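Local coordinates for protein glycoside Hydrolase Family 43_12 (Metagenome, PDB 7JVH) that probably hydrolyses glycosidic bonds in arabinose- or xylose-containing plant polysaccharides, as a family 43 glycoside hydrolase with a C-terminal beta-sandwich, at residues A184-D190 / R202-E208; A28-T34 / A445-Y451; Y53-Q58 / F377-F382. All coordinates share one frame; numbering follows the deposited sequence.

Contact 1: A184-D190 / R202-E208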
loop_
_atom_site.group_PDB
_atom_site.type_symbol
_atom_site.label_atom_id
_atom_site.label_comp_id
_atom_site.label_asym_id
_atom_site.label_seq_id
_atom_site.Cartn_x
_atom_site.Cartn_y
_atom_site.Cartn_z
ATOM N N ALA A 184 28.919 3.744 -6.980
ATOM C CA ALA A 184 27.556 3.448 -6.579
ATOM C C ALA A 184 27.455 2.002 -6.133
ATOM O O ALA A 184 28.176 1.137 -6.622
ATOM C CB ALA A 184 26.618 3.708 -7.735
ATOM N N TYR A 185 26.546 1.751 -5.192
ATOM C CA TYR A 185 26.354 0.425 -4.624
ATOM C C TYR A 185 24.879 0.071 -4.562
ATOM O O TYR A 185 24.006 0.925 -4.709
ATOM C CB TYR A 185 27.006 0.346 -3.248
ATOM C CG TYR A 185 28.475 0.693 -3.303
ATOM C CD1 TYR A 185 29.419 -0.259 -3.671
ATOM C CD2 TYR A 185 28.921 1.991 -3.024
ATOM C CE1 TYR A 185 30.765 0.054 -3.740
ATOM C CE2 TYR A 185 30.264 2.314 -3.091
ATOM C CZ TYR A 185 31.182 1.342 -3.452
ATOM O OH TYR A 185 32.513 1.664 -3.519
ATOM N N LEU A 186 24.618 -1.220 -4.372
ATOM C CA LEU A 186 23.273 -1.737 -4.301
ATOM C C LEU A 186 23.261 -2.808 -3.241
ATOM O O LEU A 186 24.078 -3.724 -3.271
ATOM C CB LEU A 186 22.876 -2.323 -5.648
ATOM C CG LEU A 186 21.441 -2.835 -5.771
ATOM C CD1 LEU A 186 21.044 -2.873 -7.235
ATOM C CD2 LEU A 186 21.244 -4.198 -5.094
ATOM N N VAL A 187 22.339 -2.680 -2.289
ATOM C CA VAL A 187 22.190 -3.645 -1.221
ATOM C C VAL A 187 20.810 -4.276 -1.335
ATOM O O VAL A 187 19.843 -3.633 -1.785
ATOM C CB VAL A 187 22.411 -2.998 0.163
ATOM C CG1 VAL A 187 21.244 -2.072 0.535
ATOM C CG2 VAL A 187 22.702 -4.071 1.191
ATOM N N HIS A 188 20.717 -5.552 -0.956
ATOM C CA HIS A 188 19.450 -6.258 -1.004
ATOM C C HIS A 188 19.463 -7.445 -0.072
ATOM O O HIS A 188 20.523 -7.832 0.434
ATOM C CB HIS A 188 19.113 -6.667 -2.447
ATOM C CG HIS A 188 19.939 -7.810 -2.963
ATOM N ND1 HIS A 188 19.474 -9.104 -2.998
ATOM C CD2 HIS A 188 21.185 -7.845 -3.495
ATOM C CE1 HIS A 188 20.406 -9.892 -3.515
ATOM N NE2 HIS A 188 21.454 -9.154 -3.822
ATOM N N ASN A 189 18.256 -7.970 0.194
ATOM C CA ASN A 189 18.059 -9.216 0.928
ATOM C C ASN A 189 18.275 -10.367 -0.060
ATOM O O ASN A 189 18.007 -10.219 -1.247
ATOM C CB ASN A 189 16.663 -9.209 1.588
ATOM C CG ASN A 189 16.058 -10.601 1.774
ATOM O OD1 ASN A 189 15.701 -11.260 0.799
ATOM N ND2 ASN A 189 15.887 -11.023 3.028
ATOM N N ASP A 190 18.792 -11.491 0.441
ATOM C CA ASP A 190 18.994 -12.689 -0.366
ATOM C C ASP A 190 18.876 -13.927 0.516
ATOM O O ASP A 190 18.787 -13.818 1.736
ATOM C CB ASP A 190 20.370 -12.662 -1.060
ATOM C CG ASP A 190 20.395 -13.452 -2.385
ATOM O OD1 ASP A 190 19.409 -14.171 -2.703
ATOM O OD2 ASP A 190 21.403 -13.355 -3.114
ATOM N N ARG A 202 18.096 -15.419 6.367
ATOM C CA ARG A 202 18.316 -14.578 5.210
ATOM C C ARG A 202 19.582 -13.755 5.392
ATOM O O ARG A 202 20.212 -13.792 6.459
ATOM C CB ARG A 202 17.102 -13.667 5.009
ATOM C CG ARG A 202 15.841 -14.402 4.566
ATOM C CD ARG A 202 15.935 -15.252 3.303
ATOM N NE ARG A 202 15.790 -14.449 2.091
ATOM C CZ ARG A 202 15.205 -14.840 0.966
ATOM N NH1 ARG A 202 14.680 -16.069 0.843
ATOM N NH2 ARG A 202 15.197 -14.006 -0.072
ATOM N N CYS A 203 19.953 -13.028 4.332
ATOM C CA CYS A 203 21.226 -12.318 4.241
ATOM C C CYS A 203 21.039 -10.955 3.647
ATOM O O CYS A 203 20.123 -10.742 2.858
ATOM C CB CYS A 203 22.186 -13.072 3.297
ATOM S SG CYS A 203 22.756 -14.630 3.944
ATOM N N ILE A 204 21.933 -10.036 4.017
ATOM C CA ILE A 204 22.087 -8.769 3.330
ATOM C C ILE A 204 23.347 -8.850 2.471
ATOM O O ILE A 204 24.427 -9.187 2.960
ATOM C CB ILE A 204 22.196 -7.580 4.297
ATOM C CG1 ILE A 204 20.969 -7.522 5.217
ATOM C CG2 ILE A 204 22.381 -6.285 3.522
ATOM C CD1 ILE A 204 19.635 -7.477 4.505
ATOM N N LYS A 205 23.175 -8.526 1.186
ATOM C CA LYS A 205 24.199 -8.617 0.185
ATOM C C LYS A 205 24.365 -7.253 -0.443
ATOM O O LYS A 205 23.389 -6.573 -0.688
ATOM C CB LYS A 205 23.779 -9.630 -0.884
ATOM C CG LYS A 205 24.880 -9.947 -1.897
ATOM C CD LYS A 205 24.540 -11.159 -2.747
ATOM C CE LYS A 205 24.590 -12.442 -1.919
ATOM N NZ LYS A 205 24.145 -13.619 -2.691
ATOM N N ILE A 206 25.620 -6.874 -0.717
ATOM C CA ILE A 206 25.936 -5.615 -1.382
ATOM C C ILE A 206 26.665 -5.877 -2.699
ATOM O O ILE A 206 27.394 -6.859 -2.829
ATOM C CB ILE A 206 26.750 -4.683 -0.463
ATOM C CG1 ILE A 206 26.840 -3.278 -1.059
ATOM C CG2 ILE A 206 28.150 -5.238 -0.192
ATOM C CD1 ILE A 206 27.376 -2.253 -0.065
ATOM N N TRP A 207 26.425 -4.994 -3.678
ATOM C CA TRP A 207 27.039 -5.029 -5.005
ATOM C C TRP A 207 27.487 -3.628 -5.349
ATOM O O TRP A 207 26.810 -2.668 -5.001
ATOM C CB TRP A 207 26.015 -5.405 -6.071
ATOM C CG TRP A 207 25.411 -6.758 -5.973
ATOM C CD1 TRP A 207 24.382 -7.139 -5.174
ATOM C CD2 TRP A 207 25.758 -7.909 -6.756
ATOM N NE1 TRP A 207 24.074 -8.453 -5.391
ATOM C CE2 TRP A 207 24.907 -8.957 -6.350
ATOM C CE3 TRP A 207 26.716 -8.161 -7.746
ATOM C CZ2 TRP A 207 24.986 -10.243 -6.898
ATOM C CZ3 TRP A 207 26.789 -9.440 -8.296
ATOM C CH2 TRP A 207 25.936 -10.468 -7.859
ATOM N N GLU A 208 28.603 -3.515 -6.067
ATOM C CA GLU A 208 28.958 -2.286 -6.761
ATOM C C GLU A 208 27.999 -2.158 -7.943
ATOM O O GLU A 208 27.595 -3.162 -8.535
ATOM C CB GLU A 208 30.415 -2.317 -7.241
ATOM C CG GLU A 208 30.975 -0.952 -7.638
ATOM C CD GLU A 208 32.488 -0.984 -7.901
ATOM O OE1 GLU A 208 33.173 -1.880 -7.357
ATOM O OE2 GLU A 208 33.002 -0.111 -8.644
#

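Contact 2: A28-T34 / A445-Y451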
loop_
_atom_site.group_PDB
_atom_site.type_symbol
_atom_site.label_atom_id
_atom_site.label_comp_id
_atom_site.label_asym_id
_atom_site.label_seq_id
_atom_site.Cartn_x
_atom_site.Cartn_y
_atom_site.Cartn_z
ATOM N N ALA A 28 -23.110 0.491 -16.460
ATOM C CA ALA A 28 -23.603 1.525 -15.566
ATOM C C ALA A 28 -22.728 2.774 -15.602
ATOM O O ALA A 28 -21.593 2.739 -16.078
ATOM C CB ALA A 28 -23.692 0.988 -14.149
ATOM N N THR A 29 -23.292 3.876 -15.096
ATOM C CA THR A 29 -22.582 5.122 -14.846
ATOM C C THR A 29 -22.706 5.468 -13.361
ATOM O O THR A 29 -23.791 5.754 -12.873
ATOM C CB THR A 29 -23.129 6.265 -15.717
ATOM O OG1 THR A 29 -23.045 5.890 -17.094
ATOM C CG2 THR A 29 -22.337 7.541 -15.533
ATOM N N PHE A 30 -21.575 5.422 -12.649
ATOM C CA PHE A 30 -21.512 5.748 -11.228
ATOM C C PHE A 30 -21.286 7.245 -11.104
ATOM O O PHE A 30 -20.230 7.747 -11.480
ATOM C CB PHE A 30 -20.401 4.966 -10.540
ATOM C CG PHE A 30 -20.573 3.467 -10.621
ATOM C CD1 PHE A 30 -20.138 2.762 -11.740
ATOM C CD2 PHE A 30 -21.173 2.770 -9.589
ATOM C CE1 PHE A 30 -20.296 1.389 -11.825
ATOM C CE2 PHE A 30 -21.343 1.392 -9.672
ATOM C CZ PHE A 30 -20.891 0.698 -10.783
ATOM N N THR A 31 -22.307 7.948 -10.595
ATOM C CA THR A 31 -22.344 9.404 -10.545
ATOM C C THR A 31 -21.701 9.959 -9.266
ATOM O O THR A 31 -21.369 11.137 -9.211
ATOM C CB THR A 31 -23.799 9.910 -10.647
ATOM O OG1 THR A 31 -23.817 11.309 -10.885
ATOM C CG2 THR A 31 -24.545 9.653 -9.367
ATOM N N ASN A 32 -21.568 9.104 -8.243
ATOM C CA ASN A 32 -20.947 9.446 -6.969
ATOM C C ASN A 32 -20.280 8.257 -6.286
ATOM O O ASN A 32 -20.748 7.125 -6.392
ATOM C CB ASN A 32 -21.977 10.007 -5.994
ATOM C CG ASN A 32 -21.383 10.317 -4.625
ATOM O OD1 ASN A 32 -21.637 9.618 -3.644
ATOM N ND2 ASN A 32 -20.559 11.352 -4.568
ATOM N N PHE A 33 -19.184 8.535 -5.574
ATOM C CA PHE A 33 -18.692 7.672 -4.514
ATOM C C PHE A 33 -18.354 8.534 -3.296
ATOM O O PHE A 33 -17.682 9.552 -3.431
ATOM C CB PHE A 33 -17.451 6.859 -4.941
ATOM C CG PHE A 33 -17.146 5.726 -4.010
ATOM C CD1 PHE A 33 -16.355 5.907 -2.891
ATOM C CD2 PHE A 33 -17.676 4.472 -4.241
ATOM C CE1 PHE A 33 -16.084 4.853 -2.025
ATOM C CE2 PHE A 33 -17.397 3.397 -3.385
ATOM C CZ PHE A 33 -16.607 3.598 -2.271
ATOM N N THR A 34 -18.816 8.105 -2.121
ATOM C CA THR A 34 -18.520 8.773 -0.861
ATOM C C THR A 34 -17.913 7.774 0.098
ATOM O O THR A 34 -18.456 6.687 0.273
ATOM C CB THR A 34 -19.793 9.416 -0.209
ATOM O OG1 THR A 34 -20.376 10.342 -1.130
ATOM C CG2 THR A 34 -19.457 10.141 1.060
ATOM N N ALA A 445 -19.538 3.920 3.479
ATOM C CA ALA A 445 -19.350 4.331 2.106
ATOM C C ALA A 445 -20.638 4.112 1.359
ATOM O O ALA A 445 -21.443 3.249 1.731
ATOM C CB ALA A 445 -18.220 3.519 1.484
ATOM N N GLN A 446 -20.834 4.903 0.304
ATOM C CA GLN A 446 -21.929 4.689 -0.616
ATOM C C GLN A 446 -21.588 5.125 -2.032
ATOM O O GLN A 446 -20.722 5.970 -2.239
ATOM C CB GLN A 446 -23.157 5.446 -0.136
ATOM C CG GLN A 446 -22.884 6.899 0.181
ATOM C CD GLN A 446 -24.129 7.736 0.104
ATOM O OE1 GLN A 446 -24.702 8.097 1.121
ATOM N NE2 GLN A 446 -24.550 8.048 -1.112
ATOM N N THR A 447 -22.279 4.534 -3.007
ATOM C CA THR A 447 -22.136 4.897 -4.407
ATOM C C THR A 447 -23.520 5.025 -5.026
ATOM O O THR A 447 -24.466 4.362 -4.607
ATOM C CB THR A 447 -21.263 3.866 -5.182
ATOM O OG1 THR A 447 -20.906 4.410 -6.455
ATOM C CG2 THR A 447 -21.989 2.527 -5.382
ATOM N N THR A 448 -23.623 5.899 -6.025
ATOM C CA THR A 448 -24.865 6.192 -6.725
ATOM C C THR A 448 -24.627 5.921 -8.195
ATOM O O THR A 448 -23.641 6.394 -8.764
ATOM C CB THR A 448 -25.300 7.657 -6.510
ATOM O OG1 THR A 448 -25.451 7.884 -5.115
ATOM C CG2 THR A 448 -26.610 7.954 -7.189
ATOM N N LEU A 449 -25.535 5.156 -8.803
ATOM C CA LEU A 449 -25.335 4.666 -10.158
ATOM C C LEU A 449 -26.623 4.697 -10.955
ATOM O O LEU A 449 -27.710 4.513 -10.415
ATOM C CB LEU A 449 -24.695 3.255 -10.182
ATOM C CG LEU A 449 -25.549 2.029 -9.835
ATOM C CD1 LEU A 449 -25.183 0.806 -10.644
ATOM C CD2 LEU A 449 -25.437 1.726 -8.353
ATOM N N SER A 450 -26.473 4.987 -12.249
ATOM C CA SER A 450 -27.523 4.906 -13.235
ATOM C C SER A 450 -27.251 3.641 -14.040
ATOM O O SER A 450 -26.254 3.539 -14.743
ATOM C CB SER A 450 -27.531 6.149 -14.111
ATOM O OG SER A 450 -28.233 5.905 -15.312
ATOM N N TYR A 451 -28.158 2.669 -13.901
ATOM C CA TYR A 451 -27.955 1.306 -14.341
ATOM C C TYR A 451 -28.568 1.168 -15.703
ATOM O O TYR A 451 -29.793 1.109 -15.837
ATOM C CB TYR A 451 -28.610 0.346 -13.333
ATOM C CG TYR A 451 -28.661 -1.082 -13.795
ATOM C CD1 TYR A 451 -27.584 -1.940 -13.586
ATOM C CD2 TYR A 451 -29.767 -1.570 -14.470
ATOM C CE1 TYR A 451 -27.609 -3.257 -14.025
ATOM C CE2 TYR A 451 -29.804 -2.886 -14.922
ATOM C CZ TYR A 451 -28.720 -3.725 -14.696
ATOM O OH TYR A 451 -28.794 -5.010 -15.136
HETATM O O HOH W 1 -25.209 3.991 -17.700
HETATM O O HOH W 2 -23.600 7.825 -3.437
#

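Contact 3: Y53-Q58 / F377-F382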
loop_
_atom_site.group_PDB
_atom_site.type_symbol
_atom_site.label_atom_id
_atom_site.label_comp_id
_atom_site.label_asym_id
_atom_site.label_seq_id
_atom_site.Cartn_x
_atom_site.Cartn_y
_atom_site.Cartn_z
ATOM N N TYR A 53 -1.674 13.411 13.165
ATOM C CA TYR A 53 -1.898 11.980 13.316
ATOM C C TYR A 53 -0.860 11.181 12.524
ATOM O O TYR A 53 -0.544 11.528 11.386
ATOM C CB TYR A 53 -3.312 11.627 12.842
ATOM C CG TYR A 53 -4.432 12.190 13.713
ATOM C CD1 TYR A 53 -4.463 11.943 15.081
ATOM C CD2 TYR A 53 -5.476 12.931 13.164
ATOM C CE1 TYR A 53 -5.485 12.407 15.871
ATOM C CE2 TYR A 53 -6.508 13.410 13.951
ATOM C CZ TYR A 53 -6.504 13.149 15.307
ATOM O OH TYR A 53 -7.496 13.622 16.127
ATOM N N SER A 54 -0.452 10.131 13.228
ATOM C CA SER A 54 0.446 9.044 12.806
ATOM C C SER A 54 -0.246 7.709 13.073
ATOM O O SER A 54 -0.461 7.332 14.205
ATOM C CB SER A 54 1.774 9.111 13.454
ATOM O OG SER A 54 2.653 8.202 12.837
ATOM N N PRO A 55 -0.459 6.911 11.834
ATOM C CA PRO A 55 0.127 6.964 10.489
ATOM C C PRO A 55 -0.271 8.128 9.583
ATOM O O PRO A 55 -1.440 8.508 9.518
ATOM C CB PRO A 55 -0.387 5.669 9.861
ATOM C CG PRO A 55 -1.686 5.405 10.533
ATOM C CD PRO A 55 -1.469 5.846 11.958
ATOM N N ILE A 56 0.708 8.653 8.853
ATOM C CA ILE A 56 0.490 9.806 7.939
ATOM C C ILE A 56 -0.223 9.339 6.679
ATOM O O ILE A 56 -0.791 10.178 6.007
ATOM C CB ILE A 56 1.811 10.523 7.630
ATOM C CG1 ILE A 56 2.742 9.657 6.783
ATOM C CG2 ILE A 56 2.471 10.962 8.920
ATOM C CD1 ILE A 56 4.198 9.876 7.086
ATOM N N LEU A 57 -0.074 8.067 6.333
ATOM C CA LEU A 57 -0.827 7.455 5.236
ATOM C C LEU A 57 -1.603 6.296 5.818
ATOM O O LEU A 57 -1.038 5.305 6.225
ATOM C CB LEU A 57 0.082 6.976 4.116
ATOM C CG LEU A 57 1.046 7.954 3.462
ATOM C CD1 LEU A 57 1.947 7.220 2.479
ATOM C CD2 LEU A 57 0.300 9.066 2.756
ATOM N N GLN A 58 -2.921 6.460 5.882
ATOM C CA GLN A 58 -3.844 5.473 6.402
ATOM C C GLN A 58 -4.174 4.513 5.276
ATOM O O GLN A 58 -4.201 4.907 4.108
ATOM C CB GLN A 58 -5.120 6.165 6.898
ATOM C CG GLN A 58 -4.908 7.148 8.032
ATOM C CD GLN A 58 -6.076 8.095 8.227
ATOM O OE1 GLN A 58 -6.411 8.864 7.336
ATOM N NE2 GLN A 58 -6.699 8.041 9.408
ATOM N N PHE A 377 -3.340 15.331 1.029
ATOM C CA PHE A 377 -3.821 14.009 1.359
ATOM C C PHE A 377 -4.485 14.059 2.733
ATOM O O PHE A 377 -3.970 14.709 3.638
ATOM C CB PHE A 377 -2.634 13.039 1.352
ATOM C CG PHE A 377 -3.013 11.593 1.214
ATOM C CD1 PHE A 377 -3.565 11.122 0.035
ATOM C CD2 PHE A 377 -2.773 10.694 2.242
ATOM C CE1 PHE A 377 -3.893 9.777 -0.103
ATOM C CE2 PHE A 377 -3.121 9.362 2.118
ATOM C CZ PHE A 377 -3.666 8.891 0.936
ATOM N N PRO A 378 -5.641 13.381 2.937
ATOM C CA PRO A 378 -6.356 13.452 4.211
ATOM C C PRO A 378 -5.698 12.654 5.315
ATOM O O PRO A 378 -4.756 11.935 5.059
ATOM C CB PRO A 378 -7.716 12.844 3.869
ATOM C CG PRO A 378 -7.415 11.872 2.776
ATOM C CD PRO A 378 -6.315 12.507 1.960
ATOM N N ASN A 379 -6.177 12.837 6.549
ATOM C CA ASN A 379 -5.860 11.987 7.695
ATOM C C ASN A 379 -6.963 12.142 8.739
ATOM O O ASN A 379 -7.965 12.835 8.493
ATOM C CB ASN A 379 -4.476 12.298 8.272
ATOM C CG ASN A 379 -3.776 11.054 8.790
ATOM O OD1 ASN A 379 -4.218 10.443 9.772
ATOM N ND2 ASN A 379 -2.711 10.646 8.122
ATOM N N GLY A 380 -6.816 11.478 9.885
ATOM C CA GLY A 380 -7.877 11.437 10.879
ATOM C C GLY A 380 -9.162 10.849 10.294
ATOM O O GLY A 380 -9.117 9.956 9.456
ATOM N N ASN A 381 -10.300 11.355 10.766
ATOM C CA ASN A 381 -11.617 11.018 10.254
ATOM C C ASN A 381 -12.069 12.124 9.316
ATOM O O ASN A 381 -11.956 13.301 9.623
ATOM C CB ASN A 381 -12.612 10.824 11.390
ATOM C CG ASN A 381 -12.413 9.519 12.110
ATOM O OD1 ASN A 381 -11.879 8.573 11.541
ATOM N ND2 ASN A 381 -12.833 9.443 13.356
ATOM N N PHE A 382 -12.566 11.717 8.143
ATOM C CA PHE A 382 -12.873 12.616 7.053
ATOM C C PHE A 382 -13.850 11.941 6.098
ATOM O O PHE A 382 -14.166 10.763 6.245
ATOM C CB PHE A 382 -11.603 13.024 6.326
ATOM C CG PHE A 382 -10.873 11.872 5.686
ATOM C CD1 PHE A 382 -11.172 11.457 4.406
ATOM C CD2 PHE A 382 -9.870 11.206 6.380
ATOM C CE1 PHE A 382 -10.489 10.408 3.832
ATOM C CE2 PHE A 382 -9.182 10.164 5.806
ATOM C CZ PHE A 382 -9.493 9.756 4.530
HETATM O O HOH W 3 -3.440 8.460 11.249
#

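Contact 1: A184-D190 / R202-E208
Arg202, just before strand 203-208, meets Asn189 near the end of the antiparallel strand 184-190. Bends at chi2 and chi3 fold its chain back, so that NH2 gives a hydrogen bond to Asn189 OD1 (2.9 Å) on a lone pair, with guanidinium and amide planes 17° apart; NE adds a weak bond to the same oxygen, while the amide's ND2 is held by Ile238 O. Cys203 and Asp190 form the first backbone hydrogen-bonded pair. Ile204 CG2 is modelled 3.2 Å from Val187 CG2, too close for two methyls, so the spacing is doubtful; both residues touch Pro241. Lys205 runs alongside His188, its CD 3.8 Å from His188 NE2, then turns at chi3 (-70°) to bring NZ to Asp190 OD2, a 2.8 Å salt bridge on the anti side and out of the carboxylate plane. On the face of Val187 and Ile204, Ile206 CD1 lies 4.1 Å from Tyr185 CB. Back on the face of His188 and Lys205, Trp207 NE1 donates a hydrogen bond to His188 NE2 (3.1 Å), each atom close to the plane of the other's ring; the rings meet rim to rim, their planes 21° apart, and the Phe169 ring meets both obliquely. Glu208 sets CG 4.0 Å from Tyr185 CE1. Six successive antiparallel pairs make this the central hairpin of the four-stranded sheet spanning 175-226, as in a blade of the five-bladed beta-propeller of family 43.

Contact 2: A28-T34 / A445-Y451
Phe30 and Leu449 lie side by side and point the same way, on the face they share with Phe33 and Thr447. The Phe30 ring brings CD2 to 3.6 Å from Leu449 CB, and Leu449 reaches on with CD1 to Ala28 CB (3.8 Å). Thr447 stands between the two phenylalanines: its CB approaches Phe33 CD2 obliquely, while OG1 sits near the plane of the Phe30 ring, at its edge. With OG1 anti to the backbone N (chi1 -167°), the hydroxyl turns to the facing strand and donates to Asn32 O at 2.7 Å. That carbonyl also accepts a hydrogen bond from Thr448 N, so one backbone oxygen takes two bonds, one from a side chain and one from the main chain. The Phe33 ring has Gln446 O over one face, displaced toward the rim, and its CZ reaches Ala445 CB.

On the face of Asn32, Thr34, Gln446 and Thr448 the groups are more polar. The amides of Asn32 and Gln446 stand almost perpendicular, at 86°. One water donates to Asn32 OD1 (2.7 Å) and lies by Gln446 NE2, though too close to be trusted; Thr34 OG1 donates to the same OD1 on a lone pair, and Asp387 and Ser385 bind Asn32 ND2. At the bulge Thr31 lies alongside Thr448, their CG2 methyls 3.4 Å apart. Thr31 and Asn32 both face Thr448, whose carbonyl takes a 2.7 Å bond from Thr31 N and a weak one from Asn32 N: a classic beta bulge, which shifts the antiparallel register by one residue.

Strand 28-37 is flanked here by strands 416-418 and 383-386 as well as by 442-451, which in turn pairs with 515-522. Strands 458-464 and 560-566 of the second sheet pack against the phenylalanine face, as expected of a concanavalin A-like beta-sandwich.

Contact 3: Y53-Q58 / F377-F382
Loop residues Tyr53-Gln58 and Phe377-Phe382 meet in a buried loop-to-loop contact at the junction of the family 43 beta-propeller, the presumed catalytic part, and the C-terminal beta-sandwich: the first loop leads to propeller strand 65-69, the second to strand 383-386 of the sandwich. Neither is regular, and Pro55 follows a cis peptide bond. Asn379 is the central polar group. Its ND2 donates to Pro55 O at 2.9 Å, on a lone pair and with a fairly straight N-H...O angle of 160°, and weakly to Ile56 O. OD1 accepts a hydrogen bond from Gly380 N within its own loop, and a water donates both to OD1 and to Pro55 O. The Gln58 amide is stacked on that of Asn379, their planes 16° apart, with Gln58 CD 3.4 Å from Asn379 OD1. To one side Tyr53 approaches Gly380 CA with CD2 (3.6 Å), its hydroxyl being bound to Asn45 O. To the other, Leu57 CD2 touches Phe377 CE2 at 3.5 Å, and Phe89 meets the Phe377 ring edge-to-face. Gly380 O is shared between His440 NE2, from the sandwich part of the chain, and Gln58 NE2, which reaches it at 3.1 Å with the oxygen in the plane of the glutamine amide.

The chain starts in the sandwich: 28-34 is laid down first, and its partner arrives only at 445-451, so contact 2 encloses the other two. After 53-58 the propeller is built, and within it contact 1 closes a short loop of 11 residues between neighbouring strands. Residues 377-382 then return to 53-58, closing contact 3 around the propeller before the chain re-enters the sandwich at strand 383-386. The three loops therefore nest, 1 within 3 within 2, and none cross. Contacts 2 and 3 approach within about 7 Å (nearest atoms), whereas the centres of contacts 1 and 2 lie 48 Å apart, on opposite sides of the chain's centre, with contact 3 at the domain junction.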